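Local structure of ribokinase RBSK (Mycobacterium tuberculosis, 3GO6) at residues D248-R260 with R268-A280. The protein probably phosphorylates D-ribose at O-5 with ATP and a divalent cation, most likely magnesium, giving D-ribose 5-phosphate. Residues are numbered along the deposited sequence; the frame is centred on the assembly and turned at random.
With RIB (alpha-D-ribofuranose), chain C.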
loop_
_atom_site.group_PDB
_atom_site.type_symbol
_atom_site.label_atom_id
_atom_site.label_comp_id
_atom_site.label_asym_id
_atom_site.label_seq_id
_atom_site.Cartn_x
_atom_site.Cartn_y
_atom_site.Cartn_z
ATOM N N ASP A 248 -11.269 8.915 -14.234
ATOM C CA ASP A 248 -10.659 8.253 -15.405
ATOM C C ASP A 248 -11.726 7.754 -16.344
ATOM O O ASP A 248 -11.560 7.806 -17.555
ATOM C CB ASP A 248 -9.785 7.072 -14.963
ATOM C CG ASP A 248 -8.555 7.523 -14.203
ATOM O OD1 ASP A 248 -8.080 8.659 -14.470
ATOM O OD2 ASP A 248 -8.083 6.764 -13.319
ATOM N N VAL A 249 -12.828 7.253 -15.781
ATOM C CA VAL A 249 -13.975 6.839 -16.599
ATOM C C VAL A 249 -14.545 8.036 -17.366
ATOM O O VAL A 249 -14.747 7.974 -18.581
ATOM C CB VAL A 249 -15.082 6.123 -15.761
ATOM C CG1 VAL A 249 -16.299 5.821 -16.651
ATOM C CG2 VAL A 249 -14.542 4.796 -15.163
ATOM N N PHE A 250 -14.787 9.139 -16.660
ATOM C CA PHE A 250 -15.258 10.369 -17.323
ATOM C C PHE A 250 -14.340 10.728 -18.506
ATOM O O PHE A 250 -14.821 10.975 -19.616
ATOM C CB PHE A 250 -15.333 11.510 -16.293
ATOM C CG PHE A 250 -15.782 12.838 -16.872
ATOM C CD1 PHE A 250 -17.099 13.275 -16.681
ATOM C CD2 PHE A 250 -14.889 13.652 -17.579
ATOM C CE1 PHE A 250 -17.535 14.507 -17.210
ATOM C CE2 PHE A 250 -15.306 14.881 -18.121
ATOM C CZ PHE A 250 -16.641 15.309 -17.928
ATOM N N ALA A 251 -13.022 10.713 -18.286
ATOM C CA ALA A 251 -12.058 11.149 -19.309
ATOM C C ALA A 251 -12.045 10.213 -20.515
ATOM O O ALA A 251 -12.040 10.670 -21.673
ATOM C CB ALA A 251 -10.661 11.270 -18.710
ATOM N N GLY A 252 -12.046 8.904 -20.251
ATOM C CA GLY A 252 -12.011 7.914 -21.337
ATOM C C GLY A 252 -13.270 7.976 -22.171
ATOM O O GLY A 252 -13.220 7.891 -23.411
ATOM N N VAL A 253 -14.411 8.120 -21.504
ATOM C CA VAL A 253 -15.693 8.268 -22.224
ATOM C C VAL A 253 -15.771 9.581 -23.017
ATOM O O VAL A 253 -16.303 9.603 -24.141
ATOM C CB VAL A 253 -16.906 8.117 -21.274
ATOM C CG1 VAL A 253 -18.235 8.437 -22.009
ATOM C CG2 VAL A 253 -16.923 6.713 -20.717
ATOM N N LEU A 254 -15.240 10.661 -22.447
ATOM C CA LEU A 254 -15.176 11.922 -23.173
ATOM C C LEU A 254 -14.362 11.737 -24.460
ATOM O O LEU A 254 -14.797 12.165 -25.553
ATOM C CB LEU A 254 -14.606 13.052 -22.304
ATOM C CG LEU A 254 -14.874 14.459 -22.852
ATOM C CD1 LEU A 254 -16.343 14.834 -22.620
ATOM C CD2 LEU A 254 -13.969 15.508 -22.212
ATOM N N ALA A 255 -13.196 11.096 -24.342
ATOM C CA ALA A 255 -12.340 10.834 -25.514
ATOM C C ALA A 255 -13.052 9.982 -26.565
ATOM O O ALA A 255 -12.898 10.219 -27.773
ATOM C CB ALA A 255 -11.022 10.168 -25.097
ATOM N N ALA A 256 -13.829 9.003 -26.097
ATOM C CA ALA A 256 -14.533 8.071 -26.981
ATOM C C ALA A 256 -15.710 8.713 -27.727
ATOM O O ALA A 256 -16.223 8.122 -28.696
ATOM C CB ALA A 256 -15.030 6.884 -26.179
ATOM N N ASN A 257 -16.129 9.902 -27.278
ATOM C CA ASN A 257 -17.300 10.619 -27.835
ATOM C C ASN A 257 -17.048 12.008 -28.404
ATOM O O ASN A 257 -17.960 12.617 -28.983
ATOM C CB ASN A 257 -18.404 10.696 -26.768
ATOM C CG ASN A 257 -19.031 9.353 -26.497
ATOM O OD1 ASN A 257 -19.923 8.929 -27.224
ATOM N ND2 ASN A 257 -18.550 8.656 -25.473
ATOM N N TRP A 258 -15.835 12.526 -28.239
ATOM C CA TRP A 258 -15.491 13.849 -28.717
ATOM C C TRP A 258 -15.368 13.890 -30.254
ATOM O O TRP A 258 -14.707 13.028 -30.838
ATOM C CB TRP A 258 -14.176 14.308 -28.106
ATOM C CG TRP A 258 -14.024 15.806 -28.069
ATOM C CD1 TRP A 258 -13.332 16.587 -28.953
ATOM C CD2 TRP A 258 -14.563 16.698 -27.078
ATOM N NE1 TRP A 258 -13.413 17.915 -28.576
ATOM C CE2 TRP A 258 -14.169 18.008 -27.434
ATOM C CE3 TRP A 258 -15.357 16.515 -25.936
ATOM C CZ2 TRP A 258 -14.507 19.122 -26.670
ATOM C CZ3 TRP A 258 -15.700 17.622 -25.181
ATOM C CH2 TRP A 258 -15.290 18.915 -25.558
ATOM N N PRO A 259 -15.988 14.899 -30.911
ATOM C CA PRO A 259 -15.927 14.969 -32.393
ATOM C C PRO A 259 -14.538 15.368 -32.924
ATOM O O PRO A 259 -13.746 15.921 -32.185
ATOM C CB PRO A 259 -16.916 16.092 -32.715
ATOM C CG PRO A 259 -16.845 16.988 -31.511
ATOM C CD PRO A 259 -16.763 16.022 -30.346
ATOM N N ARG A 260 -14.269 15.122 -34.208
ATOM C CA ARG A 260 -13.051 15.633 -34.880
ATOM C C ARG A 260 -13.068 17.164 -34.989
ATOM O O ARG A 260 -14.146 17.764 -35.087
ATOM C CB ARG A 260 -12.888 14.990 -36.258
ATOM C CG ARG A 260 -12.962 13.435 -36.225
ATOM C CD ARG A 260 -12.585 12.796 -37.566
ATOM N NE ARG A 260 -13.141 11.445 -37.708
ATOM C CZ ARG A 260 -12.697 10.525 -38.567
ATOM N NH1 ARG A 260 -11.666 10.786 -39.375
ATOM N NH2 ARG A 260 -13.280 9.328 -38.616
ATOM N N ARG A 268 -20.096 18.149 -28.949
ATOM C CA ARG A 268 -19.373 18.356 -27.694
ATOM C C ARG A 268 -20.281 18.199 -26.470
ATOM O O ARG A 268 -19.905 17.534 -25.489
ATOM C CB ARG A 268 -18.653 19.706 -27.680
ATOM C CG ARG A 268 -17.460 19.765 -28.667
ATOM C CD ARG A 268 -16.682 21.059 -28.487
ATOM N NE ARG A 268 -17.350 22.208 -29.109
ATOM C CZ ARG A 268 -17.140 22.600 -30.370
ATOM N NH1 ARG A 268 -16.268 21.949 -31.138
ATOM N NH2 ARG A 268 -17.791 23.649 -30.860
ATOM N N LEU A 269 -21.477 18.797 -26.525
ATOM C CA LEU A 269 -22.437 18.641 -25.433
ATOM C C LEU A 269 -22.842 17.170 -25.225
ATOM O O LEU A 269 -22.977 16.721 -24.095
ATOM C CB LEU A 269 -23.674 19.540 -25.638
ATOM C CG LEU A 269 -24.781 19.465 -24.577
ATOM C CD1 LEU A 269 -24.272 19.934 -23.213
ATOM C CD2 LEU A 269 -26.011 20.277 -25.022
ATOM N N ARG A 270 -23.036 16.429 -26.314
ATOM C CA ARG A 270 -23.384 15.010 -26.213
ATOM C C ARG A 270 -22.237 14.209 -25.548
ATOM O O ARG A 270 -22.485 13.340 -24.721
ATOM C CB ARG A 270 -23.703 14.442 -27.591
ATOM C CG ARG A 270 -24.080 12.973 -27.594
ATOM C CD ARG A 270 -23.943 12.362 -28.996
ATOM N NE ARG A 270 -24.024 10.897 -28.948
ATOM C CZ ARG A 270 -22.970 10.075 -28.883
ATOM N NH1 ARG A 270 -21.731 10.553 -28.862
ATOM N NH2 ARG A 270 -23.158 8.764 -28.821
ATOM N N ALA A 271 -20.992 14.526 -25.906
ATOM C CA ALA A 271 -19.825 13.871 -25.289
ATOM C C ALA A 271 -19.808 14.151 -23.789
ATOM O O ALA A 271 -19.592 13.246 -22.974
ATOM C CB ALA A 271 -18.529 14.372 -25.954
ATOM N N LEU A 272 -20.026 15.411 -23.421
ATOM C CA LEU A 272 -20.070 15.820 -21.999
ATOM C C LEU A 272 -21.164 15.115 -21.198
ATOM O O LEU A 272 -20.911 14.646 -20.079
ATOM C CB LEU A 272 -20.179 17.351 -21.866
ATOM C CG LEU A 272 -18.976 18.190 -22.349
ATOM C CD1 LEU A 272 -19.397 19.622 -22.675
ATOM C CD2 LEU A 272 -17.841 18.206 -21.306
ATOM N N ARG A 273 -22.367 15.020 -21.779
ATOM C CA ARG A 273 -23.480 14.302 -21.135
ATOM C C ARG A 273 -23.143 12.833 -20.892
ATOM O O ARG A 273 -23.414 12.303 -19.818
ATOM C CB ARG A 273 -24.777 14.422 -21.949
ATOM C CG ARG A 273 -25.431 15.791 -21.766
ATOM C CD ARG A 273 -26.551 16.061 -22.761
ATOM N NE ARG A 273 -27.128 17.379 -22.496
ATOM C CZ ARG A 273 -27.990 18.025 -23.285
ATOM N NH1 ARG A 273 -28.389 17.491 -24.435
ATOM N NH2 ARG A 273 -28.454 19.222 -22.917
ATOM N N ARG A 274 -22.573 12.183 -21.899
ATOM C CA ARG A 274 -22.229 10.768 -21.797
ATOM C C ARG A 274 -21.121 10.553 -20.764
ATOM O O ARG A 274 -21.187 9.624 -19.972
ATOM C CB ARG A 274 -21.831 10.227 -23.170
ATOM C CG ARG A 274 -23.048 10.132 -24.123
ATOM C CD ARG A 274 -22.706 9.602 -25.505
ATOM N NE ARG A 274 -22.350 8.190 -25.443
ATOM C CZ ARG A 274 -23.220 7.184 -25.347
ATOM N NH1 ARG A 274 -24.532 7.428 -25.307
ATOM N NH2 ARG A 274 -22.775 5.928 -25.276
ATOM N N ALA A 275 -20.116 11.425 -20.774
ATOM C CA ALA A 275 -19.005 11.324 -19.826
ATOM C C ALA A 275 -19.518 11.528 -18.397
ATOM O O ALA A 275 -19.124 10.794 -17.474
ATOM C CB ALA A 275 -17.876 12.336 -20.187
ATOM N N CYS A 276 -20.433 12.487 -18.218
ATOM C CA CYS A 276 -21.034 12.735 -16.895
ATOM C C CYS A 276 -21.812 11.516 -16.403
ATOM O O CYS A 276 -21.663 11.113 -15.247
ATOM C CB CYS A 276 -21.943 13.982 -16.903
ATOM S SG CYS A 276 -21.046 15.529 -16.760
ATOM N N ALA A 277 -22.611 10.913 -17.284
ATOM C CA ALA A 277 -23.366 9.714 -16.917
ATOM C C ALA A 277 -22.456 8.550 -16.573
ATOM O O ALA A 277 -22.695 7.850 -15.593
ATOM C CB ALA A 277 -24.355 9.306 -18.030
ATOM N N ALA A 278 -21.419 8.327 -17.381
ATOM C CA ALA A 278 -20.502 7.202 -17.144
ATOM C C ALA A 278 -19.735 7.356 -15.832
ATOM O O ALA A 278 -19.571 6.384 -15.083
ATOM C CB ALA A 278 -19.546 7.016 -18.321
ATOM N N GLY A 279 -19.288 8.573 -15.547
ATOM C CA GLY A 279 -18.633 8.891 -14.286
ATOM C C GLY A 279 -19.496 8.577 -13.078
ATOM O O GLY A 279 -19.013 8.013 -12.083
ATOM N N ALA A 280 -20.779 8.915 -13.169
ATOM C CA ALA A 280 -21.729 8.621 -12.086
ATOM C C ALA A 280 -21.862 7.111 -11.860
ATOM O O ALA A 280 -21.748 6.628 -10.720
ATOM C CB ALA A 280 -23.095 9.250 -12.399
HETATM O O5 RIB C . -7.499 7.808 -11.080
HETATM C C5 RIB C . -7.162 6.644 -10.292
HETATM C C4 RIB C . -5.801 6.100 -10.764
HETATM O O4 RIB C . -4.779 7.035 -10.361
HETATM C C3 RIB C . -5.409 4.791 -10.102
HETATM O O3 RIB C . -5.689 3.612 -10.898
HETATM C C2 RIB C . -3.933 4.960 -9.789
HETATM O O2 RIB C . -3.131 3.978 -10.455
HETATM C C1 RIB C . -3.537 6.377 -10.176
HETATM O O1 RIB C . -2.825 6.417 -11.419
HETATM O O HOH W 1 -20.478 13.383 -29.267
HETATM O O HOH W 2 -20.010 6.007 -25.793
HETATM O O HOH W 3 -21.134 6.439 -28.928
#
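The CB of Ala-275 sits squarely over one face of the Phe-250 ring, 3.7 Å from the ring centroid, while the sulfur of Cys-276 lies in the ring plane at the edge, with Cys-276 SG 3.7 Å from Phe-250 CE1. With CG anti to the backbone N (chi1 179°), the Phe-250 ring lies against the backbone and CB of Ala-275. On Trp-258, Arg-268 lays its aliphatic CG over one face of the six-membered ring as a CH-pi contact; Pro-259 CD shares that face, and Leu-272 CG comes in at the edge. Past this ring, Arg-268 NE forms a salt bridge with Asp-228. Arg-274 CD lies over one face of the Arg-270 guanidinium, with two waters in plane at its edge. The helices run roughly antiparallel, at 150°, their segment axes 7.8 Å apart at closest approach, against strands 195-199 and 212-216 of the central sheet in the ribokinase-like fold of the PfkB family. Small alanines suit this spacing: Ala-278 CB meets Val-253 CG2 at 3.6 Å, and Ala-271 CB packs against Asn-257 O. Asn-257 OD1 accepts a bond from Arg-270 NH1 (2.9 Å) and a weak one from Arg-274 NE; its ND2 gives a nearly straight bond to Val-253 O (2.8 Å, 169°), which fixes the amide's rotation. Arg-274 also forms a salt bridge with Asp-299. Near the N-terminal end of helix 246-257, Asp-248, the predicted proton acceptor, takes a hydrogen bond on OD2 from ribose O5 at 2.5 Å.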